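Local coordinates for MW1564 protein (Staphylococcus aureus, PDB 3NTV), which probably transfers a methyl group from S-adenosylmethionine to a hydroxyl of its substrate, as a putative caffeoyl-CoA O-methyltransferase with a Rossmann-type fold, at residues 42-47 and 52-57; 85-90 and 112-117; 123-128 and 141-146; 175-180 and 216-221. All blocks are in the same frame, centred on the assembly; numbering follows the deposited sequence.

Interaction 1 of 4, residues 42-47 and 52-57; sequences VLREFA and VPIVDR. With SO4 (sulfate ion), chain C.
Arg-44 and Val-55 carry the polar part of this contact. Arg-44 NH2 donates to Val-55 O at 2.9 Å. The bond is fairly straight, 155° at the hydrogen, and lies in the planes of both the carbonyl and the guanidinium. NH1 adds a weak second bond to the same oxygen. NH1 also donates to a water, which in turn donates to Ile-54 O and Asp-56 OD1. Arg-44 NE pairs with Glu-41, and NH2 also bonds to Tyr-84. One backbone bond, Val-52 N to Ala-47 O at 2.9 Å, closes the turn after helix 43-49.

Apolar contacts sandwich the guanidinium. Ile-54 CD1 sits over the centre of one face, 3.5 Å from Arg-44 CZ. Arg-57 CB covers the rim of the opposite face. The Arg-44 chain runs out extended, and the chi3 bend (-67°) turns the guanidinium between the two carbons. Ala-47 CB rests on Ile-54 CG2 at 3.6 Å.

Val-55 N donates at 3.1 Å to O4 of a sulfate, probably from the crystallisation liquor. Ala-81, Ile-82 and Tyr-84 bind the ion through backbone N atoms. In this fold the glycine-containing loop after strand 74-78 usually binds the cofactor, so the anion probably marks part of that site. In-plane bonds and carbon on both faces fix the orientation of the Arg-44 guanidinium, a cationic group that Glu-41 probably helps to balance.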
# COMPACT_ATOMS: atom_id res chain seq x y z
N VAL A 42 -13.40 5.98 17.80
CA VAL A 42 -13.58 5.91 19.25
C VAL A 42 -13.54 4.44 19.75
O VAL A 42 -13.12 4.20 20.89
CB VAL A 42 -14.87 6.66 19.69
CG1 VAL A 42 -15.02 6.69 21.20
CG2 VAL A 42 -14.88 8.09 19.13
N LEU A 43 -13.92 3.46 18.89
CA LEU A 43 -13.90 2.04 19.25
C LEU A 43 -12.50 1.42 19.40
O LEU A 43 -12.38 0.36 20.01
CB LEU A 43 -14.76 1.20 18.30
CG LEU A 43 -16.26 1.47 18.36
CD1 LEU A 43 -16.91 1.02 17.09
CD2 LEU A 43 -16.91 0.78 19.57
N ARG A 44 -11.45 2.07 18.84
CA ARG A 44 -10.06 1.60 18.97
C ARG A 44 -9.70 1.52 20.47
O ARG A 44 -9.07 0.56 20.91
CB ARG A 44 -9.09 2.55 18.22
CG ARG A 44 -7.65 2.04 18.19
CD ARG A 44 -6.80 2.70 17.11
NE ARG A 44 -7.22 2.34 15.75
CZ ARG A 44 -6.88 1.23 15.11
NH1 ARG A 44 -6.11 0.33 15.70
NH2 ARG A 44 -7.31 1.01 13.88
N GLU A 45 -10.20 2.50 21.24
CA GLU A 45 -10.06 2.65 22.70
C GLU A 45 -10.61 1.42 23.41
O GLU A 45 -9.89 0.82 24.20
CB GLU A 45 -10.79 3.94 23.16
CG GLU A 45 -10.21 5.27 22.66
CD GLU A 45 -9.58 5.33 21.28
OE1 GLU A 45 -8.36 5.04 21.17
OE2 GLU A 45 -10.30 5.64 20.30
N PHE A 46 -11.84 1.00 23.06
CA PHE A 46 -12.48 -0.19 23.62
C PHE A 46 -11.65 -1.45 23.33
O PHE A 46 -11.44 -2.26 24.23
CB PHE A 46 -13.93 -0.34 23.08
CG PHE A 46 -14.63 -1.61 23.49
CD1 PHE A 46 -15.34 -1.68 24.69
CD2 PHE A 46 -14.59 -2.74 22.69
CE1 PHE A 46 -15.99 -2.85 25.07
CE2 PHE A 46 -15.23 -3.92 23.07
CZ PHE A 46 -15.93 -3.97 24.26
N ALA A 47 -11.16 -1.61 22.08
CA ALA A 47 -10.37 -2.76 21.63
C ALA A 47 -9.08 -2.97 22.44
O ALA A 47 -8.81 -4.11 22.85
CB ALA A 47 -10.05 -2.63 20.16
N VAL A 52 -9.11 -6.95 22.70
CA VAL A 52 -9.85 -7.24 21.48
C VAL A 52 -8.94 -6.84 20.32
O VAL A 52 -8.51 -5.69 20.25
CB VAL A 52 -11.23 -6.53 21.43
CG1 VAL A 52 -11.98 -6.94 20.18
CG2 VAL A 52 -12.07 -6.84 22.67
N PRO A 53 -8.58 -7.77 19.42
CA PRO A 53 -7.71 -7.36 18.31
C PRO A 53 -8.49 -6.59 17.25
O PRO A 53 -9.54 -7.06 16.83
CB PRO A 53 -7.20 -8.70 17.77
CG PRO A 53 -8.29 -9.68 18.07
CD PRO A 53 -8.98 -9.19 19.32
N ILE A 54 -8.03 -5.40 16.86
CA ILE A 54 -8.67 -4.68 15.75
C ILE A 54 -7.61 -4.43 14.70
O ILE A 54 -6.42 -4.44 15.03
CB ILE A 54 -9.57 -3.43 16.03
CG1 ILE A 54 -8.79 -2.23 16.62
CG2 ILE A 54 -10.84 -3.80 16.82
CD1 ILE A 54 -9.41 -0.88 16.38
N VAL A 55 -8.03 -4.25 13.44
CA VAL A 55 -7.12 -3.97 12.32
C VAL A 55 -6.27 -2.73 12.66
O VAL A 55 -6.80 -1.76 13.21
CB VAL A 55 -7.94 -3.79 11.01
CG1 VAL A 55 -7.04 -3.45 9.82
CG2 VAL A 55 -8.78 -5.03 10.72
N ASP A 56 -4.97 -2.73 12.31
CA ASP A 56 -4.13 -1.57 12.59
C ASP A 56 -4.52 -0.37 11.74
O ASP A 56 -4.99 -0.52 10.61
CB ASP A 56 -2.66 -1.90 12.47
CG ASP A 56 -2.20 -2.84 13.58
OD1 ASP A 56 -2.21 -2.42 14.75
OD2 ASP A 56 -1.92 -4.01 13.28
N ARG A 57 -4.34 0.83 12.30
CA ARG A 57 -4.73 2.06 11.65
C ARG A 57 -4.14 2.28 10.25
O ARG A 57 -4.88 2.62 9.33
CB ARG A 57 -4.44 3.27 12.55
CG ARG A 57 -4.88 4.60 11.93
CD ARG A 57 -6.41 4.69 11.78
NE ARG A 57 -6.82 5.89 11.06
CZ ARG A 57 -7.07 7.07 11.63
NH1 ARG A 57 -6.95 7.21 12.94
NH2 ARG A 57 -7.42 8.11 10.88
S SO4 C . -12.29 -5.52 13.35
O1 SO4 C . -13.04 -5.38 12.08
O2 SO4 C . -13.19 -5.20 14.44
O3 SO4 C . -11.82 -6.92 13.48
O4 SO4 C . -11.09 -4.66 13.26
O HOH W 1 -4.81 -2.22 15.89

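Interaction 2 of 4, residues 85-90 and 112-117; sequences SSMQFA and KQNLAT. With SO4 (sulfate ion), chain C.
Met-87, a selenomethionine here, reaches from helix 84-90 to Asn-114 and Leu-115 of helix 105-117. Its CA-CB bond points at the other helix. The chain runs out extended at chi2 (-177°) and then bends at chi3 (-66°), which turns CE along the surface of Asn-114. The side chains of Met-87 and Asn-114 cross at about a right angle. CE of Met-87 lies 3.6 Å from Asn-114 CB. The selenium sits beside the backbone, with Met-87 SE 3.6 Å from Asn-114 O.

Leu-115 meets the middle of the same chain. Its CA-CB bond does not aim at helix 84-90, but the CD2 branch swings in and touches Met-87 CG at 3.6 Å. The two side chains meet at a slant. Phe-120 also packs against Met-87. The amide of Asn-114 is used elsewhere, with ND2 bonded to Ile-82 O.

The two helices pack side by side against the sheet, as in the alternating beta-alpha part of a Rossmann-like fold. Leu-115 rests on Val-124 and Ile-126 of strand 124-128, and Ser-86 also meets Val-124.

The start of helix 84-90 faces the sulfate. Ser-85 N donates to sulfate O1 at 2.7 Å, with 161° at the hydrogen. Ser-85 OG lies 2.6 Å from the same sulfate O1 and is also bonded to Glu-77.

No hydrogen bond joins the two segments. They meet through one long apolar side chain against carbon branches and a backbone carbonyl. The contact itself is therefore mainly one of shape and dispersion.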
# COMPACT_ATOMS: atom_id res chain seq x y z
N SER A 85 -13.60 -2.87 11.24
CA SER A 85 -13.24 -2.72 9.84
C SER A 85 -14.46 -2.63 8.93
O SER A 85 -14.43 -1.83 8.00
CB SER A 85 -12.29 -3.82 9.36
OG SER A 85 -12.94 -5.07 9.51
N SER A 86 -15.51 -3.43 9.24
CA SER A 86 -16.76 -3.44 8.46
C SER A 86 -17.36 -2.04 8.39
O SER A 86 -17.68 -1.56 7.32
CB SER A 86 -17.79 -4.37 9.11
OG SER A 86 -17.24 -5.65 9.37
N MSE A 87 -17.47 -1.38 9.54
CA MSE A 87 -18.05 -0.03 9.59
C MSE A 87 -17.14 1.00 8.95
O MSE A 87 -17.62 1.88 8.25
CB MSE A 87 -18.40 0.36 11.02
CG MSE A 87 -19.48 -0.53 11.60
SE MSE A 87 -20.00 0.03 13.39
CE MSE A 87 -18.38 -0.36 14.27
N GLN A 88 -15.80 0.85 9.11
CA GLN A 88 -14.87 1.77 8.47
C GLN A 88 -15.01 1.70 6.95
O GLN A 88 -15.05 2.72 6.29
CB GLN A 88 -13.42 1.49 8.93
CG GLN A 88 -13.15 1.97 10.36
CD GLN A 88 -12.89 3.46 10.46
OE1 GLN A 88 -13.15 4.22 9.54
NE2 GLN A 88 -12.33 3.91 11.58
N PHE A 89 -15.16 0.48 6.40
CA PHE A 89 -15.33 0.34 4.95
C PHE A 89 -16.69 0.89 4.50
O PHE A 89 -16.75 1.60 3.50
CB PHE A 89 -15.20 -1.13 4.51
CG PHE A 89 -13.90 -1.83 4.87
CD1 PHE A 89 -12.72 -1.11 4.98
CD2 PHE A 89 -13.86 -3.21 5.04
CE1 PHE A 89 -11.51 -1.77 5.27
CE2 PHE A 89 -12.65 -3.85 5.34
CZ PHE A 89 -11.49 -3.12 5.46
N ALA A 90 -17.77 0.56 5.24
CA ALA A 90 -19.11 1.03 4.90
C ALA A 90 -19.20 2.56 4.99
O ALA A 90 -19.97 3.17 4.23
CB ALA A 90 -20.14 0.40 5.81
N LYS A 112 -22.76 -6.77 16.40
CA LYS A 112 -24.19 -6.49 16.28
C LYS A 112 -24.56 -5.18 16.99
O LYS A 112 -25.23 -4.34 16.39
CB LYS A 112 -25.02 -7.66 16.84
CG LYS A 112 -26.17 -8.06 15.94
CD LYS A 112 -25.97 -9.43 15.31
CE LYS A 112 -27.23 -9.85 14.58
NZ LYS A 112 -27.25 -9.37 13.17
N GLN A 113 -24.09 -5.00 18.25
CA GLN A 113 -24.39 -3.78 19.00
C GLN A 113 -23.80 -2.55 18.32
O GLN A 113 -24.47 -1.53 18.21
CB GLN A 113 -23.91 -3.88 20.46
CG GLN A 113 -24.40 -2.70 21.35
CD GLN A 113 -25.89 -2.40 21.24
OE1 GLN A 113 -26.31 -1.44 20.57
NE2 GLN A 113 -26.72 -3.20 21.89
N ASN A 114 -22.55 -2.66 17.83
CA ASN A 114 -21.91 -1.54 17.13
C ASN A 114 -22.65 -1.12 15.85
O ASN A 114 -22.84 0.07 15.62
CB ASN A 114 -20.44 -1.85 16.87
CG ASN A 114 -19.60 -1.69 18.12
OD1 ASN A 114 -19.94 -0.92 19.03
ND2 ASN A 114 -18.46 -2.38 18.17
N LEU A 115 -23.10 -2.11 15.04
CA LEU A 115 -23.84 -1.80 13.81
C LEU A 115 -25.13 -1.04 14.14
O LEU A 115 -25.48 -0.10 13.42
CB LEU A 115 -24.16 -3.07 13.01
CG LEU A 115 -22.99 -3.86 12.42
CD1 LEU A 115 -23.52 -5.03 11.62
CD2 LEU A 115 -22.12 -3.00 11.53
N ALA A 116 -25.81 -1.42 15.25
CA ALA A 116 -27.04 -0.75 15.69
C ALA A 116 -26.72 0.66 16.16
O ALA A 116 -27.35 1.61 15.69
CB ALA A 116 -27.71 -1.55 16.81
N THR A 117 -25.71 0.81 17.06
CA THR A 117 -25.29 2.09 17.65
C THR A 117 -24.90 3.12 16.59
O THR A 117 -25.34 4.27 16.65
CB THR A 117 -24.18 1.85 18.68
OG1 THR A 117 -24.66 0.98 19.70
CG2 THR A 117 -23.64 3.13 19.30
S SO4 C . -12.29 -5.52 13.35
O1 SO4 C . -13.04 -5.38 12.08
O2 SO4 C . -13.19 -5.20 14.44
O3 SO4 C . -11.82 -6.92 13.48
O4 SO4 C . -11.09 -4.66 13.26

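Interaction 3 of 4, residues 123-128 and 141-146; sequences QVRIIE and KVYDMI
Lys-141 lays its aliphatic chain over the rim of one face of the Arg-125 guanidinium. Its CE is 4.0 Å from Arg-125 NH2. The two long side chains slide past each other in opposite directions. Their charged ends stay separate, with Lys-141 NZ 5.4 Å from Arg-125 NH2. The methylenes of the lysine, and not its ammonium, make the contact.

Tyr-143 meets the same nitrogen from another direction. Arg-125 NH2 donates to Tyr-143 OH at 3.1 Å. The bond is weak, as the angle at the hydrogen is only 120°. The hydroxyl lies at the guanidinium edge and in its plane, and NH2 in turn lies near the plane of the phenol ring. The two planes are 41° apart, so this is no stack. The side chains cross at about a right angle. Lys-141 CB also covers the rim of one Tyr-143 ring face, which places the lysine against both flat groups.

Stronger partners lie outside the two segments. Arg-125 NH2 forms a salt bridge with Asp-140, and its NE bonds to Thr-99 of strand 97-102. Tyr-143 OH is hydrogen-bonded to Val-138 O. Asp-140 probably also eases the closeness of the two cationic side chains.

The segments are not neighbours in the sheet. Strand 124-128 is outermost within the chain, and strands 97-102 and 74-78 separate it from 143-149. The side chains bridge this gap over one face of the sheet. The strand order 3-2-1-4-5-7-6, with strand 225-230 alone running against the others, is that of the Rossmann-like class I methyltransferase fold.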
# COMPACT_ATOMS: atom_id res chain seq x y z
N GLN A 123 -25.95 -1.61 5.68
CA GLN A 123 -24.79 -1.81 4.82
C GLN A 123 -23.97 -3.04 5.19
O GLN A 123 -23.24 -3.55 4.33
CB GLN A 123 -23.85 -0.60 4.89
CG GLN A 123 -24.43 0.63 4.20
CD GLN A 123 -23.40 1.72 4.11
OE1 GLN A 123 -22.46 1.67 3.29
NE2 GLN A 123 -23.54 2.71 4.95
N VAL A 124 -24.04 -3.48 6.46
CA VAL A 124 -23.23 -4.61 6.93
C VAL A 124 -24.10 -5.79 7.35
O VAL A 124 -25.02 -5.63 8.15
CB VAL A 124 -22.28 -4.19 8.09
CG1 VAL A 124 -21.39 -5.36 8.56
CG2 VAL A 124 -21.44 -2.97 7.71
N ARG A 125 -23.76 -6.98 6.85
CA ARG A 125 -24.44 -8.23 7.16
C ARG A 125 -23.47 -9.11 7.94
O ARG A 125 -22.37 -9.37 7.45
CB ARG A 125 -24.86 -8.89 5.83
CG ARG A 125 -25.26 -10.35 5.86
CD ARG A 125 -25.83 -10.79 4.52
NE ARG A 125 -24.81 -11.02 3.48
CZ ARG A 125 -25.05 -11.71 2.37
NH1 ARG A 125 -26.25 -12.24 2.17
NH2 ARG A 125 -24.10 -11.89 1.47
N ILE A 126 -23.87 -9.58 9.12
CA ILE A 126 -23.05 -10.49 9.92
C ILE A 126 -23.57 -11.88 9.67
O ILE A 126 -24.75 -12.14 9.91
CB ILE A 126 -23.07 -10.13 11.45
CG1 ILE A 126 -22.51 -8.72 11.69
CG2 ILE A 126 -22.29 -11.21 12.28
CD1 ILE A 126 -22.81 -8.17 13.08
N ILE A 127 -22.69 -12.78 9.21
CA ILE A 127 -23.04 -14.17 8.97
C ILE A 127 -22.45 -14.93 10.17
O ILE A 127 -21.24 -14.95 10.36
CB ILE A 127 -22.50 -14.67 7.59
CG1 ILE A 127 -23.02 -13.82 6.41
CG2 ILE A 127 -22.80 -16.18 7.38
CD1 ILE A 127 -24.56 -13.86 6.15
N GLU A 128 -23.31 -15.54 10.97
CA GLU A 128 -22.84 -16.23 12.18
C GLU A 128 -22.51 -17.69 11.94
O GLU A 128 -23.36 -18.45 11.49
CB GLU A 128 -23.92 -16.12 13.26
CG GLU A 128 -24.26 -14.68 13.59
CD GLU A 128 -25.39 -14.54 14.59
OE1 GLU A 128 -25.45 -15.35 15.54
OE2 GLU A 128 -26.18 -13.58 14.45
N LYS A 141 -24.00 -12.69 -3.93
CA LYS A 141 -23.34 -11.52 -4.50
C LYS A 141 -22.04 -11.91 -5.14
O LYS A 141 -21.45 -12.95 -4.80
CB LYS A 141 -23.01 -10.52 -3.37
CG LYS A 141 -24.21 -9.82 -2.78
CD LYS A 141 -23.87 -9.15 -1.48
CE LYS A 141 -25.10 -8.73 -0.71
NZ LYS A 141 -25.87 -7.67 -1.41
N VAL A 142 -21.57 -11.03 -6.04
CA VAL A 142 -20.23 -11.09 -6.64
C VAL A 142 -19.46 -10.01 -5.84
O VAL A 142 -19.92 -8.86 -5.74
CB VAL A 142 -20.22 -10.81 -8.17
CG1 VAL A 142 -18.79 -10.70 -8.70
CG2 VAL A 142 -20.97 -11.90 -8.92
N TYR A 143 -18.36 -10.40 -5.23
CA TYR A 143 -17.57 -9.47 -4.41
C TYR A 143 -16.45 -8.81 -5.19
O TYR A 143 -15.93 -9.37 -6.16
CB TYR A 143 -17.02 -10.17 -3.15
CG TYR A 143 -18.12 -10.68 -2.25
CD1 TYR A 143 -18.75 -9.83 -1.33
CD2 TYR A 143 -18.59 -11.98 -2.35
CE1 TYR A 143 -19.85 -10.25 -0.58
CE2 TYR A 143 -19.67 -12.43 -1.59
CZ TYR A 143 -20.30 -11.56 -0.72
OH TYR A 143 -21.35 -12.01 0.05
N ASP A 144 -16.11 -7.57 -4.79
CA ASP A 144 -15.02 -6.79 -5.38
C ASP A 144 -13.74 -6.92 -4.56
O ASP A 144 -12.66 -6.65 -5.08
CB ASP A 144 -15.41 -5.32 -5.44
CG ASP A 144 -16.69 -5.09 -6.22
OD1 ASP A 144 -16.87 -5.74 -7.27
OD2 ASP A 144 -17.54 -4.30 -5.74
N MSE A 145 -13.87 -7.35 -3.29
CA MSE A 145 -12.74 -7.51 -2.36
C MSE A 145 -13.10 -8.57 -1.31
O MSE A 145 -14.24 -8.64 -0.85
CB MSE A 145 -12.45 -6.15 -1.65
CG MSE A 145 -11.41 -6.22 -0.53
SE MSE A 145 -11.30 -4.49 0.37
CE MSE A 145 -10.10 -3.61 -0.86
N ILE A 146 -12.10 -9.40 -0.97
CA ILE A 146 -12.18 -10.39 0.10
C ILE A 146 -11.08 -9.98 1.10
O ILE A 146 -9.94 -9.73 0.70
CB ILE A 146 -12.04 -11.84 -0.42
CG1 ILE A 146 -13.24 -12.20 -1.34
CG2 ILE A 146 -11.97 -12.82 0.79
CD1 ILE A 146 -13.18 -13.57 -2.04

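Interaction 4 of 4, residues 175-180 and 216-221; sequences DNVLYH and TNFLNI
The chain makes a type I beta turn from Asn-176 to Tyr-179, and the end of strand 214-219 and the residue after it pass beside the turn, with CA atoms of Leu-178 and Asn-220 7.6 Å apart. No hydrogen bond crosses between the two segments. Side chains make the contact.

Val-177 points at the strand and meets Phe-218 at the edge of its ring. Val-177 CG2 lies in the ring plane, 3.8 Å from Phe-218 CD1. The two side chains cross at about a right angle, so the methyl abuts the ring rim and does not cover a face. With CG1 anti to the carbonyl carbon (chi1 -64°), CG2 falls between the backbone N and the carbonyl carbon and meets the ring edge. Ala-226 of the neighbouring strand 225-230 touches both residues.

Leu-178 forms the second contact. Its CD1 lies 3.8 Å from Asn-220 CB, and the two side chains meet obliquely. Only the carbon base of the asparagine is used.

The contact lies at the carboxyl end of the parallel strand 170-175. Strand 214-219 pairs antiparallel with 225-230, the one reversed strand of the seven-stranded methyltransferase sheet, and it is outermost within this chain. Helix 192-209 lies between the segments in sequence, and its Asn-205 bonds to Val-177 O.

Just past the turn, His-180 N donates back to Asn-176 OD1 at 2.9 Å. That oxygen also sits over the centre of the His-180 ring.

The second subunit covers this region. Its Leu-29 packs on Leu-178 and Phe-218, and its His-33 is hydrogen-bonded to Phe-218 N.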
# COMPACT_ATOMS: atom_id res chain seq x y z
N ASP A 175 -4.34 -9.90 5.74
CA ASP A 175 -3.66 -9.29 6.88
C ASP A 175 -2.83 -10.34 7.61
O ASP A 175 -3.07 -11.54 7.46
CB ASP A 175 -4.68 -8.67 7.86
CG ASP A 175 -4.11 -7.61 8.79
OD1 ASP A 175 -2.93 -7.22 8.60
OD2 ASP A 175 -4.82 -7.21 9.73
N ASN A 176 -1.87 -9.87 8.42
CA ASN A 176 -1.08 -10.71 9.30
C ASN A 176 -0.19 -11.71 8.60
O ASN A 176 0.07 -12.80 9.12
CB ASN A 176 -2.00 -11.36 10.34
CG ASN A 176 -1.39 -11.61 11.69
OD1 ASN A 176 -0.34 -11.05 12.05
ND2 ASN A 176 -2.03 -12.47 12.44
N VAL A 177 0.37 -11.32 7.44
CA VAL A 177 1.28 -12.18 6.67
C VAL A 177 2.68 -12.27 7.30
O VAL A 177 3.50 -13.08 6.87
CB VAL A 177 1.28 -11.92 5.14
CG1 VAL A 177 -0.09 -12.23 4.54
CG2 VAL A 177 1.72 -10.49 4.82
N LEU A 178 2.94 -11.47 8.35
CA LEU A 178 4.19 -11.55 9.13
C LEU A 178 3.93 -12.11 10.54
O LEU A 178 4.83 -12.10 11.37
CB LEU A 178 4.89 -10.17 9.23
CG LEU A 178 5.48 -9.57 7.93
CD1 LEU A 178 6.03 -8.19 8.19
CD2 LEU A 178 6.59 -10.45 7.35
N TYR A 179 2.70 -12.63 10.81
CA TYR A 179 2.27 -13.10 12.14
C TYR A 179 2.76 -12.18 13.26
O TYR A 179 3.60 -12.56 14.08
CB TYR A 179 2.52 -14.61 12.45
CG TYR A 179 1.69 -15.05 13.65
CD1 TYR A 179 2.30 -15.38 14.87
CD2 TYR A 179 0.30 -14.95 13.63
CE1 TYR A 179 1.53 -15.64 16.01
CE2 TYR A 179 -0.47 -15.23 14.76
CZ TYR A 179 0.15 -15.60 15.94
OH TYR A 179 -0.64 -15.89 17.03
N HIS A 180 2.33 -10.91 13.20
CA HIS A 180 2.67 -9.88 14.18
C HIS A 180 4.17 -9.57 14.26
O HIS A 180 4.63 -8.99 15.25
CB HIS A 180 2.08 -10.26 15.56
CG HIS A 180 0.64 -10.66 15.52
ND1 HIS A 180 -0.37 -9.72 15.32
CD2 HIS A 180 0.07 -11.87 15.69
CE1 HIS A 180 -1.50 -10.40 15.38
NE2 HIS A 180 -1.28 -11.70 15.59
N THR A 216 0.39 -10.89 -6.71
CA THR A 216 0.52 -10.52 -5.28
C THR A 216 1.73 -9.70 -4.92
O THR A 216 2.84 -9.96 -5.41
CB THR A 216 0.46 -11.81 -4.40
OG1 THR A 216 -0.77 -12.48 -4.65
CG2 THR A 216 0.61 -11.54 -2.90
N ASN A 217 1.55 -8.76 -3.98
CA ASN A 217 2.67 -8.05 -3.39
C ASN A 217 2.51 -8.03 -1.88
O ASN A 217 1.37 -8.03 -1.39
CB ASN A 217 2.87 -6.64 -3.95
CG ASN A 217 1.85 -5.68 -3.45
OD1 ASN A 217 0.67 -5.84 -3.73
ND2 ASN A 217 2.26 -4.73 -2.61
N PHE A 218 3.63 -8.01 -1.16
CA PHE A 218 3.66 -8.00 0.30
C PHE A 218 4.24 -6.71 0.83
O PHE A 218 5.18 -6.16 0.25
CB PHE A 218 4.46 -9.19 0.85
CG PHE A 218 3.90 -10.54 0.51
CD1 PHE A 218 3.12 -11.24 1.42
CD2 PHE A 218 4.15 -11.12 -0.73
CE1 PHE A 218 2.65 -12.52 1.12
CE2 PHE A 218 3.64 -12.38 -1.04
CZ PHE A 218 2.89 -13.08 -0.11
N LEU A 219 3.74 -6.29 1.99
CA LEU A 219 4.19 -5.06 2.65
C LEU A 219 4.52 -5.32 4.09
O LEU A 219 3.74 -5.98 4.78
CB LEU A 219 3.04 -4.01 2.63
CG LEU A 219 2.52 -3.53 1.28
CD1 LEU A 219 1.38 -2.55 1.47
CD2 LEU A 219 3.62 -2.86 0.46
N ASN A 220 5.65 -4.76 4.59
CA ASN A 220 5.97 -4.90 6.01
C ASN A 220 5.51 -3.66 6.76
O ASN A 220 6.31 -2.79 7.16
CB ASN A 220 7.45 -5.24 6.28
CG ASN A 220 8.41 -4.24 5.73
OD1 ASN A 220 8.18 -3.63 4.68
ND2 ASN A 220 9.49 -4.01 6.46
N ILE A 221 4.21 -3.54 6.87
CA ILE A 221 3.53 -2.50 7.62
C ILE A 221 2.73 -3.23 8.66
O ILE A 221 2.14 -4.28 8.35
CB ILE A 221 2.61 -1.57 6.77
CG1 ILE A 221 1.54 -2.33 5.93
CG2 ILE A 221 3.43 -0.59 5.95
CD1 ILE A 221 0.25 -1.48 5.65

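Interactions 1 to 4 follow one another along the chain. Interactions 1 and 2 have centres 12 Å apart and touch where Leu-43 packs on Met-87; both reach the same sulfate. Interaction 2 touches interaction 3, 13 Å between centres, where Leu-115 rests on strand 124-128. Helix 105-117 is followed in the chain by that strand. Interactions 3 and 4 belong to one seven-stranded sheet but lie 23 Å apart, centre to centre, and each includes one of its outermost strands. Interaction 4 adds contact with the second subunit. Together they link the amino-terminal helices, the sheet with its flanking helices, and the subunit interface.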